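Local coordinates for secretion protein Snm4 (Mycobacterium xenopi, PDB 7B7J) that probably serves as the EccD5 component of the mycobacterial ESX-5 type VII secretion pore complex, to which this ubiquitin-like cytosolic domain belongs, at residues 65-78 against 96-108. Residues are numbered along the deposited sequence; the frame is centred on the assembly and turned at random.
Sequences LEAKGRGRWMLCLV and DGDRLWLKFLEDT
Two neighbouring antiparallel strands of a ubiquitin-like β-grasp sheet, 70-76 and 99-107, pair here, their short axes at 158°. The register is fixed by three hydrogen-bonded pairs, R72 with L105, M74 with K103 and C76 with W101, each closed by two backbone bonds. In the middle pair M74 N to K103 O and K103 N to M74 O both measure 2.9 Å. W73 and F104 form a non-hydrogen-bonded pair, and their side chains leave the same face of the sheet. F104 CB sits over the six-membered ring of W73, 3.5 Å from its centroid. With F104 CG anti to the backbone N (chi1 -174°), the phenyl crosses the indole at about a right angle and brings its CD1 edge over it. That edge meets the face of the five-membered ring: centroids lie 4.8 Å apart and the planes are turned by 53°, an inclined edge-to-face pair. A67 CA lies over one face of the F104 ring, offset toward the rim and 4.0 Å from the centroid, but its loop is poorly ordered and this detail is less certain. Farther along this face L75 CD2 packs on L102 CD1 at 3.9 Å. On the other face M74 bends at its last torsion, bringing CE to 3.8 Å from L105 CB, while the CD methylene of K103 lies against C76 SG. V78 lies beside W101, CG2 coming to 3.6 Å from CH2, and a water linking V78 N to R99 O extends the pairing past C76. Within the chain 70-76 is an outermost strand, whereas 99-107 has strand 20-27 as its other neighbour. The face bearing W73 and L75 is covered by helix 42-60, through I46 and L50, the arrangement that gives the β-grasp its core; L83 from a loop touches L75 and L100.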
# COMPACT_ATOMS: atom_id res chain seq x y z
N LEU A 65 3.35 2.71 -11.24
CA LEU A 65 4.46 2.13 -10.45
C LEU A 65 4.80 0.79 -11.10
O LEU A 65 3.87 0.05 -11.43
CB LEU A 65 4.01 1.97 -9.00
CG LEU A 65 3.79 3.26 -8.21
CD1 LEU A 65 3.54 2.93 -6.75
CD2 LEU A 65 4.98 4.19 -8.35
N GLU A 66 6.09 0.52 -11.28
CA GLU A 66 6.49 -0.71 -12.01
C GLU A 66 7.67 -1.40 -11.34
O GLU A 66 8.53 -0.71 -10.78
CB GLU A 66 6.84 -0.42 -13.47
CG GLU A 66 5.65 0.03 -14.30
CD GLU A 66 5.98 0.40 -15.74
OE1 GLU A 66 7.18 0.49 -16.06
OE2 GLU A 66 5.04 0.59 -16.53
N ALA A 67 7.71 -2.73 -11.45
CA ALA A 67 8.78 -3.52 -10.82
C ALA A 67 10.15 -3.33 -11.48
O ALA A 67 10.35 -3.90 -12.56
CB ALA A 67 8.36 -4.97 -10.83
N LYS A 68 11.03 -2.53 -10.89
CA LYS A 68 12.46 -2.41 -11.31
C LYS A 68 12.66 -3.93 -11.07
O LYS A 68 11.99 -4.56 -10.15
CB LYS A 68 13.00 -1.09 -10.75
CG LYS A 68 14.45 -0.83 -11.18
CD LYS A 68 15.02 0.50 -10.68
CE LYS A 68 16.45 0.82 -11.05
NZ LYS A 68 16.86 2.15 -10.49
N GLY A 69 13.51 -4.55 -11.91
CA GLY A 69 13.87 -5.98 -11.84
C GLY A 69 13.04 -6.92 -11.00
O GLY A 69 11.81 -7.05 -11.24
N ARG A 70 13.72 -7.70 -10.17
CA ARG A 70 13.01 -8.65 -9.30
C ARG A 70 12.89 -7.98 -7.94
O ARG A 70 13.71 -7.12 -7.68
CB ARG A 70 13.84 -9.93 -9.14
CG ARG A 70 13.97 -10.74 -10.42
CD ARG A 70 14.84 -11.98 -10.24
NE ARG A 70 14.91 -12.72 -11.48
CZ ARG A 70 15.74 -12.45 -12.48
NH1 ARG A 70 16.57 -11.42 -12.39
NH2 ARG A 70 15.74 -13.19 -13.57
N GLY A 71 11.88 -8.35 -7.16
CA GLY A 71 11.74 -7.83 -5.77
C GLY A 71 10.27 -7.75 -5.35
O GLY A 71 9.45 -8.53 -5.88
N ARG A 72 9.94 -6.98 -4.33
CA ARG A 72 8.72 -7.22 -3.56
C ARG A 72 8.09 -5.87 -3.30
O ARG A 72 8.82 -4.96 -2.88
CB ARG A 72 8.98 -7.96 -2.26
CG ARG A 72 9.64 -9.35 -2.48
CD ARG A 72 9.94 -10.25 -1.27
NE ARG A 72 11.22 -9.72 -0.98
CZ ARG A 72 11.43 -8.66 -0.24
NH1 ARG A 72 10.44 -8.08 0.45
NH2 ARG A 72 12.66 -8.19 -0.22
N TRP A 73 6.80 -5.76 -3.51
CA TRP A 73 6.04 -4.54 -3.18
C TRP A 73 5.63 -4.66 -1.72
O TRP A 73 5.35 -5.80 -1.32
CB TRP A 73 4.78 -4.43 -4.05
CG TRP A 73 5.02 -3.81 -5.42
CD1 TRP A 73 5.08 -4.46 -6.60
CD2 TRP A 73 5.39 -2.43 -5.68
NE1 TRP A 73 5.38 -3.60 -7.61
CE2 TRP A 73 5.65 -2.40 -7.12
CE3 TRP A 73 5.41 -1.24 -4.96
CZ2 TRP A 73 6.01 -1.25 -7.77
CZ3 TRP A 73 5.82 -0.08 -5.62
CH2 TRP A 73 6.24 -0.15 -6.99
N MET A 74 5.76 -3.58 -0.95
CA MET A 74 5.45 -3.58 0.49
C MET A 74 4.76 -2.27 0.89
O MET A 74 4.92 -1.27 0.18
CB MET A 74 6.74 -3.94 1.22
CG MET A 74 7.73 -2.95 0.91
SD MET A 74 9.44 -3.31 1.72
CE MET A 74 9.72 -4.93 1.11
N LEU A 75 3.93 -2.37 1.89
CA LEU A 75 3.39 -1.20 2.57
C LEU A 75 4.25 -0.83 3.77
O LEU A 75 4.41 -1.70 4.62
CB LEU A 75 1.94 -1.35 2.98
CG LEU A 75 1.04 -1.42 1.76
CD1 LEU A 75 -0.28 -2.04 2.41
CD2 LEU A 75 0.81 -0.03 1.15
N CYS A 76 4.75 0.36 3.75
CA CYS A 76 5.77 0.82 4.75
C CYS A 76 5.24 2.04 5.60
O CYS A 76 4.54 2.91 5.15
CB CYS A 76 7.10 1.25 4.09
SG CYS A 76 7.86 -0.16 3.27
N LEU A 77 5.69 2.10 6.91
CA LEU A 77 5.50 3.24 7.86
C LEU A 77 6.43 4.33 7.32
O LEU A 77 7.28 4.04 6.48
CB LEU A 77 5.84 2.82 9.30
CG LEU A 77 4.99 1.67 9.82
CD1 LEU A 77 5.47 1.37 11.27
CD2 LEU A 77 3.50 1.96 9.75
N VAL A 78 6.35 5.52 7.96
CA VAL A 78 7.14 6.72 7.53
C VAL A 78 8.62 6.47 7.58
O VAL A 78 9.49 7.15 7.01
CB VAL A 78 6.64 7.93 8.34
CG1 VAL A 78 7.03 7.82 9.85
CG2 VAL A 78 7.11 9.14 7.68
N ASP A 96 -7.88 4.20 11.24
CA ASP A 96 -8.39 5.30 10.38
C ASP A 96 -7.41 6.45 10.37
O ASP A 96 -7.16 7.03 11.52
CB ASP A 96 -9.79 5.66 10.80
CG ASP A 96 -10.82 4.57 10.58
OD1 ASP A 96 -10.73 3.87 9.60
OD2 ASP A 96 -11.85 4.61 11.32
N GLY A 97 -7.15 6.99 9.26
CA GLY A 97 -6.35 8.21 9.11
C GLY A 97 -4.83 7.93 9.00
O GLY A 97 -4.07 8.88 8.69
N ASP A 98 -4.36 6.75 9.35
CA ASP A 98 -2.95 6.32 9.20
C ASP A 98 -2.56 6.47 7.76
O ASP A 98 -3.30 6.21 6.81
CB ASP A 98 -2.64 5.05 9.94
CG ASP A 98 -2.60 5.14 11.49
OD1 ASP A 98 -2.69 6.23 12.03
OD2 ASP A 98 -2.58 4.13 12.09
N ARG A 99 -1.19 6.67 7.54
CA ARG A 99 -0.65 6.85 6.24
C ARG A 99 0.49 5.77 6.06
O ARG A 99 1.32 5.56 7.00
CB ARG A 99 0.01 8.23 6.08
CG ARG A 99 0.53 8.57 4.75
CD ARG A 99 0.91 10.01 4.70
NE ARG A 99 -0.32 10.91 4.68
CZ ARG A 99 -0.86 11.51 5.69
NH1 ARG A 99 -0.12 11.70 6.76
NH2 ARG A 99 -2.05 12.07 5.53
N LEU A 100 0.48 5.17 4.87
CA LEU A 100 1.42 4.08 4.45
C LEU A 100 2.03 4.42 3.10
O LEU A 100 1.37 5.05 2.30
CB LEU A 100 0.64 2.77 4.34
CG LEU A 100 -0.06 2.22 5.56
CD1 LEU A 100 -0.80 0.94 5.16
CD2 LEU A 100 0.97 2.07 6.69
N TRP A 101 3.28 4.06 2.87
CA TRP A 101 3.98 4.26 1.63
C TRP A 101 4.09 2.92 0.89
O TRP A 101 4.49 1.98 1.40
CB TRP A 101 5.33 4.88 1.89
CG TRP A 101 5.30 6.38 2.17
CD1 TRP A 101 5.84 7.34 1.36
CD2 TRP A 101 4.92 7.08 3.40
NE1 TRP A 101 5.71 8.59 1.88
CE2 TRP A 101 5.14 8.49 3.15
CE3 TRP A 101 4.42 6.62 4.66
CZ2 TRP A 101 4.89 9.47 4.16
CZ3 TRP A 101 4.11 7.58 5.61
CH2 TRP A 101 4.36 8.92 5.34
N LEU A 102 3.62 2.94 -0.33
CA LEU A 102 3.71 1.72 -1.15
C LEU A 102 5.04 1.75 -1.83
O LEU A 102 5.34 2.72 -2.63
CB LEU A 102 2.52 1.74 -2.10
CG LEU A 102 2.43 0.53 -3.05
CD1 LEU A 102 2.32 -0.81 -2.33
CD2 LEU A 102 1.20 0.80 -3.95
N LYS A 103 5.95 0.77 -1.59
CA LYS A 103 7.32 0.91 -2.00
C LYS A 103 7.73 -0.47 -2.62
O LYS A 103 7.26 -1.48 -2.19
CB LYS A 103 8.22 1.15 -0.75
CG LYS A 103 8.09 2.50 -0.09
CD LYS A 103 8.98 2.85 0.95
CE LYS A 103 10.23 3.50 0.37
NZ LYS A 103 11.38 3.32 1.30
N PHE A 104 8.66 -0.45 -3.51
CA PHE A 104 9.19 -1.65 -4.19
C PHE A 104 10.59 -1.87 -3.69
O PHE A 104 11.40 -1.01 -3.76
CB PHE A 104 9.17 -1.54 -5.71
CG PHE A 104 9.56 -2.77 -6.48
CD1 PHE A 104 8.81 -3.94 -6.49
CD2 PHE A 104 10.81 -2.87 -7.06
CE1 PHE A 104 9.16 -5.11 -7.11
CE2 PHE A 104 11.19 -4.04 -7.71
CZ PHE A 104 10.38 -5.19 -7.72
N LEU A 105 10.86 -3.05 -3.23
CA LEU A 105 12.24 -3.33 -2.88
C LEU A 105 12.87 -4.28 -3.85
O LEU A 105 12.35 -5.42 -4.02
CB LEU A 105 12.25 -3.84 -1.46
CG LEU A 105 13.72 -4.08 -1.07
CD1 LEU A 105 14.71 -2.97 -1.45
CD2 LEU A 105 13.77 -4.25 0.42
N GLU A 106 13.82 -3.90 -4.64
CA GLU A 106 14.48 -4.52 -5.76
C GLU A 106 15.31 -5.65 -5.12
O GLU A 106 15.84 -5.48 -4.01
CB GLU A 106 15.43 -3.59 -6.55
CG GLU A 106 16.07 -4.24 -7.79
CD GLU A 106 16.98 -3.35 -8.63
OE1 GLU A 106 17.15 -2.16 -8.21
OE2 GLU A 106 17.39 -3.75 -9.71
N ASP A 107 15.36 -6.63 -5.69
CA ASP A 107 16.32 -7.61 -5.12
C ASP A 107 17.60 -7.53 -5.95
O ASP A 107 17.46 -7.57 -7.17
CB ASP A 107 15.83 -9.04 -5.12
CG ASP A 107 16.90 -9.78 -4.36
OD1 ASP A 107 16.88 -9.60 -3.13
OD2 ASP A 107 17.83 -10.33 -4.99
N THR A 108 18.80 -7.45 -5.40
CA THR A 108 19.98 -7.01 -6.25
C THR A 108 21.08 -8.07 -6.54
O THR A 108 21.55 -8.76 -5.68
CB THR A 108 20.50 -5.78 -5.52
OG1 THR A 108 20.67 -6.18 -4.15
CG2 THR A 108 19.62 -4.54 -5.41
O HOH W 1 3.68 5.57 8.93